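Local coordinates for uncharacterized NTF-2 like protein (Burkholderia xenovorans LB400, PDB 3EN8) that is of unknown function but has the NTF2-like fold of the SnoaL-like family and binds a calcium ion in the crystal, at residues 74-79 with 93-98; 35-40 with 103-108; 63-68 with 81-86; 87-92 with 111-116. All blocks are in the same frame, centred on the assembly; numbering follows the deposited sequence.

Interaction 1: 74-79 with 93-98; sequences GNLWIT and VSIMEF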
loop_
_atom_site.group_PDB
_atom_site.type_symbol
_atom_site.label_atom_id
_atom_site.label_comp_id
_atom_site.label_asym_id
_atom_site.label_seq_id
_atom_site.Cartn_x
_atom_site.Cartn_y
_atom_site.Cartn_z
ATOM N N GLY A 74 -13.813 -6.967 6.023
ATOM C CA GLY A 74 -14.217 -8.154 5.274
ATOM C C GLY A 74 -13.025 -8.989 4.858
ATOM O O GLY A 74 -12.268 -9.492 5.715
ATOM N N ASN A 75 -12.824 -9.102 3.534
ATOM C CA ASN A 75 -11.780 -9.982 3.023
ATOM C C ASN A 75 -10.589 -9.168 2.507
ATOM O O ASN A 75 -9.650 -9.735 1.988
ATOM C CB ASN A 75 -12.294 -10.907 1.928
ATOM C CG ASN A 75 -13.020 -12.118 2.472
ATOM O OD1 ASN A 75 -12.655 -12.661 3.520
ATOM N ND2 ASN A 75 -14.047 -12.563 1.748
ATOM N N LEU A 76 -10.618 -7.856 2.742
ATOM C CA LEU A 76 -9.521 -6.969 2.313
ATOM C C LEU A 76 -8.691 -6.495 3.488
ATOM O O LEU A 76 -9.211 -5.829 4.397
ATOM C CB LEU A 76 -10.074 -5.764 1.555
ATOM C CG LEU A 76 -9.057 -4.772 0.963
ATOM C CD1 LEU A 76 -8.152 -5.497 -0.073
ATOM C CD2 LEU A 76 -9.796 -3.616 0.304
ATOM N N TRP A 77 -7.390 -6.765 3.399
ATOM C CA TRP A 77 -6.463 -6.505 4.494
ATOM C C TRP A 77 -5.203 -5.805 3.991
ATOM O O TRP A 77 -4.684 -6.075 2.917
ATOM C CB TRP A 77 -6.157 -7.808 5.239
ATOM C CG TRP A 77 -7.428 -8.234 5.949
ATOM C CD1 TRP A 77 -8.494 -8.862 5.396
ATOM C CD2 TRP A 77 -7.791 -7.924 7.291
ATOM N NE1 TRP A 77 -9.523 -8.969 6.316
ATOM C CE2 TRP A 77 -9.110 -8.379 7.485
ATOM C CE3 TRP A 77 -7.132 -7.285 8.357
ATOM C CZ2 TRP A 77 -9.750 -8.255 8.702
ATOM C CZ3 TRP A 77 -7.775 -7.139 9.520
ATOM C CH2 TRP A 77 -9.086 -7.618 9.695
ATOM N N ILE A 78 -4.747 -4.866 4.794
ATOM C CA ILE A 78 -3.523 -4.162 4.467
ATOM C C ILE A 78 -2.641 -3.885 5.669
ATOM O O ILE A 78 -3.037 -3.289 6.667
ATOM C CB ILE A 78 -3.787 -2.894 3.632
ATOM C CG1 ILE A 78 -2.450 -2.340 3.140
ATOM C CG2 ILE A 78 -4.627 -1.839 4.390
ATOM C CD1 ILE A 78 -2.616 -1.208 2.140
ATOM N N THR A 79 -1.425 -4.359 5.520
ATOM C CA THR A 79 -0.423 -4.295 6.578
ATOM C C THR A 79 0.688 -3.381 6.105
ATOM O O THR A 79 1.246 -3.540 5.013
ATOM C CB THR A 79 0.152 -5.689 6.979
ATOM O OG1 THR A 79 -0.880 -6.566 7.407
ATOM C CG2 THR A 79 1.221 -5.524 8.091
ATOM N N VAL A 93 4.389 -2.477 2.340
ATOM C CA VAL A 93 2.919 -2.607 2.307
ATOM C C VAL A 93 2.565 -3.946 1.733
ATOM O O VAL A 93 3.021 -4.325 0.675
ATOM C CB VAL A 93 2.242 -1.490 1.471
ATOM C CG1 VAL A 93 0.714 -1.757 1.352
ATOM C CG2 VAL A 93 2.484 -0.108 2.086
ATOM N N SER A 94 1.754 -4.687 2.472
ATOM C CA SER A 94 1.231 -5.917 1.976
ATOM C C SER A 94 -0.311 -5.831 1.947
ATOM O O SER A 94 -0.956 -5.716 3.018
ATOM C CB SER A 94 1.659 -7.092 2.883
ATOM O OG SER A 94 0.909 -8.282 2.676
ATOM N N ILE A 95 -0.831 -5.942 0.750
ATOM C CA ILE A 95 -2.272 -5.902 0.497
ATOM C C ILE A 95 -2.726 -7.331 0.313
ATOM O O ILE A 95 -2.251 -8.007 -0.613
ATOM C CB ILE A 95 -2.621 -5.075 -0.775
ATOM C CG1 ILE A 95 -2.014 -3.697 -0.765
ATOM C CG2 ILE A 95 -4.150 -5.073 -0.995
ATOM C CD1 ILE A 95 -1.876 -3.114 -2.190
HETATM N N MSE A 96 -3.614 -7.816 1.179
HETATM C CA MSE A 96 -4.037 -9.220 1.094
HETATM C C MSE A 96 -5.522 -9.368 0.879
HETATM O O MSE A 96 -6.334 -8.751 1.546
HETATM C CB MSE A 96 -3.632 -10.030 2.324
HETATM C CG MSE A 96 -2.118 -10.298 2.423
HETATM SE SE MSE A 96 -1.727 -10.951 4.206
HETATM C CE MSE A 96 0.089 -11.491 3.877
ATOM N N GLU A 97 -5.830 -10.234 -0.065
ATOM C CA GLU A 97 -7.227 -10.647 -0.326
ATOM C C GLU A 97 -7.429 -12.073 0.117
ATOM O O GLU A 97 -6.708 -13.006 -0.289
ATOM C CB GLU A 97 -7.516 -10.524 -1.794
ATOM C CG GLU A 97 -7.277 -9.164 -2.346
ATOM C CD GLU A 97 -7.066 -9.202 -3.830
ATOM O OE1 GLU A 97 -8.002 -9.587 -4.552
ATOM O OE2 GLU A 97 -5.955 -8.864 -4.265
ATOM N N PHE A 98 -8.450 -12.212 0.954
ATOM C CA PHE A 98 -8.851 -13.444 1.586
ATOM C C PHE A 98 -10.102 -14.049 0.950
ATOM O O PHE A 98 -11.003 -13.366 0.442
ATOM C CB PHE A 98 -9.149 -13.228 3.111
ATOM C CG PHE A 98 -7.912 -13.072 3.980
ATOM C CD1 PHE A 98 -7.173 -11.901 3.971
ATOM C CD2 PHE A 98 -7.502 -14.102 4.800
ATOM C CE1 PHE A 98 -6.062 -11.773 4.747
ATOM C CE2 PHE A 98 -6.356 -13.981 5.584
ATOM C CZ PHE A 98 -5.656 -12.801 5.569
HETATM O O HOH W 1 -1.721 -7.621 4.945
#

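Interaction 2: 35-40 with 103-108; sequences ICDYPQ and VVHETQ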
loop_
_atom_site.group_PDB
_atom_site.type_symbol
_atom_site.label_atom_id
_atom_site.label_comp_id
_atom_site.label_asym_id
_atom_site.label_seq_id
_atom_site.Cartn_x
_atom_site.Cartn_y
_atom_site.Cartn_z
ATOM N N ILE A 35 -1.406 -16.245 -5.080
ATOM C CA ILE A 35 -0.486 -15.442 -5.908
ATOM C C ILE A 35 0.047 -14.251 -5.119
ATOM O O ILE A 35 -0.641 -13.675 -4.280
ATOM C CB ILE A 35 -1.114 -15.001 -7.267
ATOM C CG1 ILE A 35 -2.366 -14.146 -7.066
ATOM C CG2 ILE A 35 -1.475 -16.264 -8.074
ATOM C CD1 ILE A 35 -2.951 -13.452 -8.341
ATOM N N CYS A 36 1.301 -13.927 -5.405
ATOM C CA CYS A 36 1.968 -12.790 -4.798
ATOM C C CYS A 36 2.640 -11.965 -5.876
ATOM O O CYS A 36 3.489 -12.456 -6.603
ATOM C CB CYS A 36 2.994 -13.223 -3.758
ATOM S SG CYS A 36 3.638 -11.819 -2.797
ATOM N N ASP A 37 2.219 -10.712 -5.944
ATOM C CA ASP A 37 2.673 -9.737 -6.963
ATOM C C ASP A 37 3.578 -8.668 -6.368
ATOM O O ASP A 37 3.326 -8.135 -5.282
ATOM C CB ASP A 37 1.470 -9.008 -7.553
ATOM C CG ASP A 37 0.567 -9.890 -8.377
ATOM O OD1 ASP A 37 0.964 -11.023 -8.735
ATOM O OD2 ASP A 37 -0.573 -9.434 -8.672
ATOM N N TYR A 38 4.625 -8.355 -7.118
ATOM C CA TYR A 38 5.462 -7.206 -6.886
ATOM C C TYR A 38 5.290 -6.231 -8.053
ATOM O O TYR A 38 6.007 -6.337 -9.065
ATOM C CB TYR A 38 6.954 -7.607 -6.805
ATOM C CG TYR A 38 7.294 -8.722 -5.835
ATOM C CD1 TYR A 38 6.646 -8.840 -4.600
ATOM C CD2 TYR A 38 8.293 -9.628 -6.124
ATOM C CE1 TYR A 38 6.974 -9.830 -3.710
ATOM C CE2 TYR A 38 8.632 -10.630 -5.232
ATOM C CZ TYR A 38 7.965 -10.733 -4.026
ATOM O OH TYR A 38 8.310 -11.720 -3.134
ATOM N N PRO A 39 4.359 -5.261 -7.917
ATOM C CA PRO A 39 4.104 -4.407 -9.091
ATOM C C PRO A 39 5.320 -3.600 -9.501
ATOM O O PRO A 39 5.442 -3.214 -10.648
ATOM C CB PRO A 39 2.923 -3.535 -8.621
ATOM C CG PRO A 39 2.155 -4.458 -7.722
ATOM C CD PRO A 39 3.260 -5.184 -6.940
ATOM N N GLN A 40 6.242 -3.383 -8.579
ATOM C CA GLN A 40 7.403 -2.521 -8.870
ATOM C C GLN A 40 8.285 -3.147 -9.931
ATOM O O GLN A 40 9.022 -2.462 -10.673
ATOM C CB GLN A 40 8.245 -2.248 -7.624
ATOM C CG GLN A 40 7.611 -1.292 -6.639
ATOM C CD GLN A 40 8.256 -1.407 -5.267
ATOM O OE1 GLN A 40 7.807 -2.170 -4.386
ATOM N NE2 GLN A 40 9.320 -0.671 -5.083
ATOM N N VAL A 103 -5.419 -16.439 2.329
ATOM C CA VAL A 103 -4.949 -15.423 1.363
ATOM C C VAL A 103 -4.923 -16.014 -0.028
ATOM O O VAL A 103 -4.280 -17.041 -0.265
ATOM C CB VAL A 103 -3.568 -14.886 1.773
ATOM C CG1 VAL A 103 -3.016 -13.975 0.675
ATOM C CG2 VAL A 103 -3.676 -14.120 3.106
ATOM N N VAL A 104 -5.616 -15.381 -0.974
ATOM C CA VAL A 104 -5.560 -15.887 -2.342
ATOM C C VAL A 104 -4.711 -15.005 -3.244
ATOM O O VAL A 104 -4.262 -15.433 -4.318
ATOM C CB VAL A 104 -6.965 -16.082 -2.946
ATOM C CG1 VAL A 104 -7.769 -17.124 -2.123
ATOM C CG2 VAL A 104 -7.748 -14.724 -3.100
ATOM N N HIS A 105 -4.558 -13.757 -2.824
ATOM C CA HIS A 105 -3.765 -12.763 -3.573
ATOM C C HIS A 105 -3.128 -11.744 -2.617
ATOM O O HIS A 105 -3.789 -11.093 -1.822
ATOM C CB HIS A 105 -4.648 -12.079 -4.625
ATOM C CG HIS A 105 -3.906 -11.244 -5.644
ATOM N ND1 HIS A 105 -4.544 -10.702 -6.742
ATOM C CD2 HIS A 105 -2.610 -10.859 -5.739
ATOM C CE1 HIS A 105 -3.668 -10.034 -7.480
ATOM N NE2 HIS A 105 -2.488 -10.096 -6.885
ATOM N N GLU A 106 -1.817 -11.670 -2.677
ATOM C CA GLU A 106 -1.056 -10.681 -1.922
ATOM C C GLU A 106 -0.369 -9.802 -2.931
ATOM O O GLU A 106 0.092 -10.293 -3.936
ATOM C CB GLU A 106 -0.002 -11.372 -1.050
ATOM C CG GLU A 106 0.872 -10.390 -0.260
ATOM C CD GLU A 106 1.796 -11.074 0.750
ATOM O OE1 GLU A 106 2.015 -12.321 0.687
ATOM O OE2 GLU A 106 2.318 -10.322 1.612
ATOM N N THR A 107 -0.330 -8.506 -2.653
ATOM C CA THR A 107 0.475 -7.558 -3.432
ATOM C C THR A 107 1.361 -6.803 -2.460
ATOM O O THR A 107 0.874 -6.186 -1.493
ATOM C CB THR A 107 -0.427 -6.547 -4.130
ATOM O OG1 THR A 107 -1.497 -7.228 -4.772
ATOM C CG2 THR A 107 0.371 -5.701 -5.165
ATOM N N GLN A 108 2.647 -6.824 -2.737
ATOM C CA GLN A 108 3.612 -6.149 -1.903
ATOM C C GLN A 108 4.362 -5.017 -2.619
ATOM O O GLN A 108 4.730 -5.114 -3.784
ATOM C CB GLN A 108 4.621 -7.148 -1.338
ATOM C CG GLN A 108 4.128 -8.038 -0.199
ATOM C CD GLN A 108 5.193 -9.076 0.215
ATOM O OE1 GLN A 108 5.571 -9.935 -0.568
ATOM N NE2 GLN A 108 5.637 -9.014 1.472
HETATM O O HOH W 2 7.829 -11.319 -0.650
HETATM O O HOH W 3 6.343 -4.253 -5.792
#

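Interaction 3: 63-68 with 81-86; sequences AGFEVR and YSISYN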
loop_
_atom_site.group_PDB
_atom_site.type_symbol
_atom_site.label_atom_id
_atom_site.label_comp_id
_atom_site.label_asym_id
_atom_site.label_seq_id
_atom_site.Cartn_x
_atom_site.Cartn_y
_atom_site.Cartn_z
ATOM N N ALA A 63 16.659 -8.975 9.379
ATOM C CA ALA A 63 17.455 -8.647 10.581
ATOM C C ALA A 63 16.630 -7.814 11.560
ATOM O O ALA A 63 16.915 -7.741 12.758
ATOM C CB ALA A 63 18.789 -7.910 10.203
ATOM N N GLY A 64 15.609 -7.167 11.001
ATOM C CA GLY A 64 14.735 -6.251 11.729
ATOM C C GLY A 64 13.353 -6.242 11.098
ATOM O O GLY A 64 13.233 -6.235 9.889
ATOM N N PHE A 65 12.339 -6.237 11.952
ATOM C CA PHE A 65 10.898 -6.335 11.552
ATOM C C PHE A 65 10.020 -5.665 12.582
ATOM O O PHE A 65 10.181 -5.880 13.799
ATOM C CB PHE A 65 10.462 -7.796 11.399
ATOM C CG PHE A 65 9.052 -7.957 10.864
ATOM C CD1 PHE A 65 7.971 -7.770 11.684
ATOM C CD2 PHE A 65 8.842 -8.288 9.545
ATOM C CE1 PHE A 65 6.665 -7.903 11.189
ATOM C CE2 PHE A 65 7.537 -8.423 9.045
ATOM C CZ PHE A 65 6.468 -8.222 9.871
ATOM N N GLU A 66 9.097 -4.834 12.092
ATOM C CA GLU A 66 8.128 -4.174 12.974
ATOM C C GLU A 66 6.858 -3.826 12.218
ATOM O O GLU A 66 6.894 -3.252 11.129
ATOM C CB GLU A 66 8.768 -2.918 13.561
ATOM C CG GLU A 66 7.914 -2.005 14.371
ATOM C CD GLU A 66 8.741 -0.801 14.831
ATOM O OE1 GLU A 66 9.249 -0.043 13.968
ATOM O OE2 GLU A 66 8.910 -0.644 16.049
ATOM N N VAL A 67 5.732 -4.210 12.791
ATOM C CA VAL A 67 4.440 -3.833 12.187
ATOM C C VAL A 67 4.114 -2.404 12.579
ATOM O O VAL A 67 4.246 -2.005 13.757
ATOM C CB VAL A 67 3.291 -4.764 12.593
ATOM C CG1 VAL A 67 1.937 -4.220 12.026
ATOM C CG2 VAL A 67 3.550 -6.197 12.066
ATOM N N ARG A 68 3.696 -1.626 11.582
ATOM C CA ARG A 68 3.262 -0.234 11.799
ATOM C C ARG A 68 1.755 -0.153 12.067
ATOM O O ARG A 68 1.241 0.434 13.037
ATOM C CB ARG A 68 3.578 0.626 10.566
ATOM C CG ARG A 68 3.201 2.087 10.758
ATOM C CD ARG A 68 3.423 2.947 9.513
ATOM N NE ARG A 68 3.028 4.353 9.716
ATOM C CZ ARG A 68 3.856 5.307 10.144
ATOM N NH1 ARG A 68 5.109 5.028 10.466
ATOM N NH2 ARG A 68 3.418 6.554 10.293
ATOM N N TYR A 81 4.327 -2.111 7.351
ATOM C CA TYR A 81 5.376 -2.665 8.248
ATOM C C TYR A 81 6.704 -2.313 7.704
ATOM O O TYR A 81 6.812 -1.923 6.578
ATOM C CB TYR A 81 5.256 -4.181 8.437
ATOM C CG TYR A 81 5.416 -5.104 7.215
ATOM C CD1 TYR A 81 4.385 -5.248 6.265
ATOM C CD2 TYR A 81 6.551 -5.856 7.034
ATOM C CE1 TYR A 81 4.523 -6.085 5.191
ATOM C CE2 TYR A 81 6.696 -6.729 5.950
ATOM C CZ TYR A 81 5.662 -6.841 5.012
ATOM O OH TYR A 81 5.824 -7.715 3.923
ATOM N N SER A 82 7.710 -2.446 8.558
ATOM C CA SER A 82 9.104 -2.204 8.178
ATOM C C SER A 82 9.898 -3.517 8.268
ATOM O O SER A 82 9.705 -4.367 9.165
ATOM C CB SER A 82 9.738 -1.138 9.086
ATOM O OG SER A 82 9.128 0.118 8.878
ATOM N N ILE A 83 10.738 -3.705 7.269
ATOM C CA ILE A 83 11.704 -4.791 7.258
ATOM C C ILE A 83 13.103 -4.205 7.046
ATOM O O ILE A 83 13.258 -3.186 6.380
ATOM C CB ILE A 83 11.382 -5.809 6.144
ATOM C CG1 ILE A 83 11.539 -5.219 4.754
ATOM C CG2 ILE A 83 9.961 -6.338 6.304
ATOM C CD1 ILE A 83 11.271 -6.213 3.638
ATOM N N SER A 84 14.127 -4.808 7.609
ATOM C CA SER A 84 15.442 -4.240 7.412
ATOM C C SER A 84 16.513 -5.318 7.351
ATOM O O SER A 84 16.440 -6.331 8.031
ATOM C CB SER A 84 15.736 -3.228 8.531
ATOM O OG SER A 84 17.015 -2.659 8.442
ATOM N N TYR A 85 17.468 -5.043 6.470
ATOM C CA TYR A 85 18.667 -5.835 6.230
ATOM C C TYR A 85 19.825 -4.869 6.077
ATOM O O TYR A 85 19.717 -3.865 5.395
ATOM C CB TYR A 85 18.557 -6.664 4.932
ATOM C CG TYR A 85 17.399 -7.628 4.876
ATOM C CD1 TYR A 85 16.136 -7.220 4.464
ATOM C CD2 TYR A 85 17.582 -8.958 5.211
ATOM C CE1 TYR A 85 15.068 -8.114 4.428
ATOM C CE2 TYR A 85 16.535 -9.858 5.171
ATOM C CZ TYR A 85 15.289 -9.443 4.776
ATOM O OH TYR A 85 14.268 -10.383 4.774
ATOM N N ASN A 86 20.916 -5.158 6.753
ATOM C CA ASN A 86 22.131 -4.399 6.601
ATOM C C ASN A 86 21.988 -2.933 6.991
ATOM O O ASN A 86 22.697 -2.073 6.494
ATOM C CB ASN A 86 22.624 -4.486 5.167
ATOM C CG ASN A 86 22.782 -5.907 4.698
ATOM O OD1 ASN A 86 22.171 -6.324 3.703
ATOM N ND2 ASN A 86 23.585 -6.673 5.420
HETATM O O HOH W 4 10.262 0.767 11.615
#

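Interaction 4: 87-92 with 111-116; sequences GRPAYT and SDPFEA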
loop_
_atom_site.group_PDB
_atom_site.type_symbol
_atom_site.label_atom_id
_atom_site.label_comp_id
_atom_site.label_asym_id
_atom_site.label_seq_id
_atom_site.Cartn_x
_atom_site.Cartn_y
_atom_site.Cartn_z
ATOM N N GLY A 87 21.069 -2.672 7.899
ATOM C CA GLY A 87 20.822 -1.304 8.356
ATOM C C GLY A 87 20.087 -0.477 7.299
ATOM O O GLY A 87 20.128 0.757 7.320
ATOM N N ARG A 88 19.446 -1.160 6.359
ATOM C CA ARG A 88 18.685 -0.471 5.304
ATOM C C ARG A 88 17.215 -0.881 5.350
ATOM O O ARG A 88 16.840 -1.960 4.923
ATOM C CB ARG A 88 19.230 -0.732 3.896
ATOM C CG ARG A 88 20.634 -0.315 3.727
ATOM C CD ARG A 88 21.061 -0.294 2.258
ATOM N N PRO A 89 16.384 -0.010 5.871
ATOM C CA PRO A 89 15.002 -0.416 6.039
ATOM C C PRO A 89 14.163 -0.156 4.807
ATOM O O PRO A 89 14.473 0.697 3.934
ATOM C CB PRO A 89 14.547 0.464 7.196
ATOM C CG PRO A 89 15.241 1.777 6.843
ATOM C CD PRO A 89 16.633 1.316 6.472
ATOM N N ALA A 90 13.116 -0.940 4.729
ATOM C CA ALA A 90 12.090 -0.750 3.719
ATOM C C ALA A 90 10.743 -0.598 4.386
ATOM O O ALA A 90 10.339 -1.412 5.210
ATOM C CB ALA A 90 12.076 -1.898 2.765
ATOM N N TYR A 91 10.091 0.499 4.029
ATOM C CA TYR A 91 8.678 0.733 4.359
ATOM C C TYR A 91 7.860 -0.093 3.390
ATOM O O TYR A 91 7.804 0.187 2.170
ATOM C CB TYR A 91 8.323 2.230 4.244
ATOM C CG TYR A 91 8.829 3.074 5.367
ATOM C CD1 TYR A 91 8.083 3.253 6.521
ATOM C CD2 TYR A 91 10.081 3.703 5.280
ATOM C CE1 TYR A 91 8.561 4.035 7.577
ATOM C CE2 TYR A 91 10.565 4.491 6.325
ATOM C CZ TYR A 91 9.806 4.650 7.475
ATOM O OH TYR A 91 10.268 5.420 8.524
ATOM N N THR A 92 7.219 -1.112 3.958
ATOM C CA THR A 92 6.570 -2.165 3.202
ATOM C C THR A 92 5.052 -2.125 3.403
ATOM O O THR A 92 4.515 -1.706 4.427
ATOM C CB THR A 92 7.195 -3.551 3.548
ATOM O OG1 THR A 92 8.628 -3.474 3.449
ATOM C CG2 THR A 92 6.693 -4.632 2.572
ATOM N N SER A 111 9.250 0.244 -0.180
ATOM C CA SER A 111 9.576 1.642 -0.408
ATOM C C SER A 111 10.711 2.119 0.503
ATOM O O SER A 111 10.931 1.591 1.600
ATOM C CB SER A 111 8.307 2.511 -0.290
ATOM O OG SER A 111 7.961 2.761 1.034
ATOM N N ASP A 112 11.443 3.107 0.005
ATOM C CA ASP A 112 12.532 3.720 0.766
ATOM C C ASP A 112 12.050 4.863 1.662
ATOM O O ASP A 112 11.065 5.545 1.330
ATOM C CB ASP A 112 13.601 4.281 -0.170
ATOM C CG ASP A 112 14.325 3.207 -0.925
ATOM O OD1 ASP A 112 14.939 2.336 -0.288
ATOM O OD2 ASP A 112 14.287 3.247 -2.164
ATOM N N PRO A 113 12.740 5.091 2.791
ATOM C CA PRO A 113 12.558 6.345 3.507
ATOM C C PRO A 113 12.894 7.494 2.593
ATOM O O PRO A 113 13.721 7.342 1.673
ATOM C CB PRO A 113 13.622 6.280 4.623
ATOM C CG PRO A 113 14.047 4.896 4.677
ATOM C CD PRO A 113 13.921 4.372 3.298
ATOM N N PHE A 114 12.276 8.633 2.867
ATOM C CA PHE A 114 12.737 9.912 2.325
ATOM C C PHE A 114 12.641 11.004 3.365
ATOM O O PHE A 114 11.876 10.916 4.312
ATOM C CB PHE A 114 12.052 10.298 0.998
ATOM C CG PHE A 114 10.581 10.606 1.106
ATOM C CD1 PHE A 114 10.154 11.866 1.488
ATOM C CD2 PHE A 114 9.629 9.657 0.779
ATOM C CE1 PHE A 114 8.825 12.157 1.574
ATOM C CE2 PHE A 114 8.283 9.958 0.860
ATOM C CZ PHE A 114 7.889 11.202 1.279
ATOM N N GLU A 115 13.496 12.000 3.199
ATOM C CA GLU A 115 13.559 13.114 4.153
ATOM C C GLU A 115 12.387 14.067 3.968
ATOM O O GLU A 115 12.055 14.458 2.852
ATOM C CB GLU A 115 14.886 13.861 4.026
ATOM C CG GLU A 115 16.060 13.008 4.443
ATOM C CD GLU A 115 16.039 12.683 5.927
ATOM O OE1 GLU A 115 15.472 13.487 6.705
ATOM O OE2 GLU A 115 16.601 11.632 6.318
ATOM N N ALA A 116 11.763 14.434 5.083
ATOM C CA ALA A 116 10.665 15.408 5.046
ATOM C C ALA A 116 11.209 16.712 4.500
ATOM O O ALA A 116 12.156 17.266 5.075
ATOM C CB ALA A 116 10.055 15.603 6.423
#

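Interaction 1: 74-79 with 93-98
The indole of W77 and the ring of F98 meet through their CD1 atoms, 3.6 Å apart; the side chains cross at about a right angle, the five-membered ring lying 73° from the F98 plane. W77 CG stands anti to its carbonyl carbon (chi1 -68°), and NE1 gives a 2.9 Å hydrogen bond to G74 O from above that carbonyl plane. This side is buried and well packed: W77 and M96, a selenomethionine, rest on helix 3-20, which lies against the curved sheet of the NTF2-like fold. On the other face L76 CD1 touches I95 CG2 at 4.1 Å, and I78 CD1 comes within 3.5 Å of V93 CG1, a closeness left doubtful by the second conformer of I78. The solvent end, at N75, is looser, OD1 being 3.6 Å from F98 CB without a side-chain bond. Antiparallel bonds such as M96 N to W77 O, 2.7 Å, meet about half of the backbone groups; strands 64-73 and 102-111 take the others. The chemistry is thus apolar toward helix 3-20, with S94 OG held by E106 and E97 salt-bridged to R69 of the second subunit.

Interaction 2: 35-40 with 103-108
H105 NE2 donates a 2.7 Å hydrogen bond to D37 OD2, reaching it from above the carboxylate plane with an N-H...O angle of 144°; ring and carboxylate are turned 79° apart. The other oxygen, D37 OD1, forms a salt bridge with R44, so the carboxylate is held through both oxygens. I35 covers one face of the imidazole: its CG1 sits between backbone N and carbonyl carbon (chi1 60°), and CD1 lies 3.4 Å above the ring centre in a CH-pi contact. Further along the same face of the sheet, T107 CG2 presses unusually closely on P39, 3.4 Å from CG. On the opposite face, with C36 and E106, C36 SG lies 3.5 Å from Q108 OE1, which also takes a hydrogen bond from R55 and is bridged by a water to Y38 OH. Parallel backbone bonds join the strands, E106 N to I35 O being 2.8 Å long. V104 and H105 both face E97 in a classic bulge of strand 102-111. That strand runs between 34-38 and 88-99, and strand 43-46 flanks 34-38 on its far side. Strand 34-38 follows directly on the calcium ligands D32 and D33, and L51 and R55 of helix 48-57 cover C36.

Interaction 3: 63-68 with 81-86
The rings of F65 and Y81 meet through F65 CE2 and Y81 CD2, 3.4 Å apart, with their planes inclined at 32° and their centroids 5.2 Å from each other. F65 CD2 also touches I83 CG2 at 3.9 Å, and the ring of W15 meets that of Y81. At the far end of the contact the ring of Y85 has A63 N over one face, 4.3 Å from its CD2, while its hydroxyl bonds to G60 O. Y81 CG occupies the crowded position between backbone N and carbonyl carbon (chi1 63°), which sets the ring beside F65. Y81 CB comes within 3.3 Å of E66 O. The Y81 hydroxyl bonds to Q108 NE2, which anchors this ring beyond the hairpin. The two segments are the arms of the antiparallel hairpin 64-73 and 76-85, whose first strand is the outermost on one side of the mixed sheet of this NTF2-like fold. E66 and S82 form a hydrogen-bonded pair in which S82 N reaches E66 O at 2.8 Å, nearly straight at 172°. Toward the start of strand 64-73 the pairing is less regular: S84 N bonds to G64 O at 2.8 Å, but A63 N and G64 N share S84 O through weak bonds in a classic beta bulge. The face that carries F65, Y81 and I83 is turned to helix 3-20, where W15, S18 and A19 pack on F65. On the opposite face E66 and S82 are linked by a water, which donates to E66 OE1. R68 reaches a salt bridge with the chain terminus at G128.

Interaction 4: 87-92 with 111-116
Y91 and S111 pair as a single antiparallel hydrogen-bonded bridge, the last link between strands 88-99 and 102-111 of the NTF2-like sheet before the chain leaves as a loop. Y91 N bonds to S111 O at 2.8 Å. Y91 O is gripped twice: S111 N and S111 OG both donate to it at 2.8 Å, approaching from opposite faces of its carbonyl plane. The hydroxyl can do so because OG lies between its own backbone N and carbonyl carbon (chi1 79°), where it also comes 3.3 Å from Y91 CB. Around this bridge A90 CA adds a weak CA-H...O contact to S111 O. The apolar part of the same shell is built on P113. Its CG comes in the plane of the Y91 ring at its edge, 3.9 Å from CE2, and meets P89 CG at 4.0 Å with the two prolines crossing at about a right angle. P113 thus lies beside both P89 and Y91, near the start of strand 88-99. Farther out, A90 and T92 are backed by strand 76-85, to which both are joined by backbone bonds, through I83 and Y81. The loop itself turns to the second subunit: D112 O accepts from Q40 NE2 of the second subunit, D112 packs on its counterpart there, and F114 makes backbone hydrogen bonds to that chain and rests on its S41, with A116 on its E43. Within the strand, T92 OG1 turns back to A90 O in a weak hydrogen bond of 3.2 Å.

Interactions 1 and 2 are the buried contacts; 3 and 4 lie at the surface. Strand 76-85 serves both 1 and 3, and strand 88-99 both 1 and 4, while strand 102-111 holds interaction 2 and leads into the loop of 4. Interaction 2 alone is parallel; 1 and 3 are antiparallel hairpin pairings and 4 has just one bridge. Chemistry follows place: apolar packing and aromatic rings in 1, a His-carboxylate bond and charged partners in 2, a helix-facing aromatic pair with a polar outer face in 3, a single backbone bridge with a serine hydroxyl, flanked by prolines, in 4. S94 and E106 join 1 to 2, and Y81 O with T92 N joins 3 to 4.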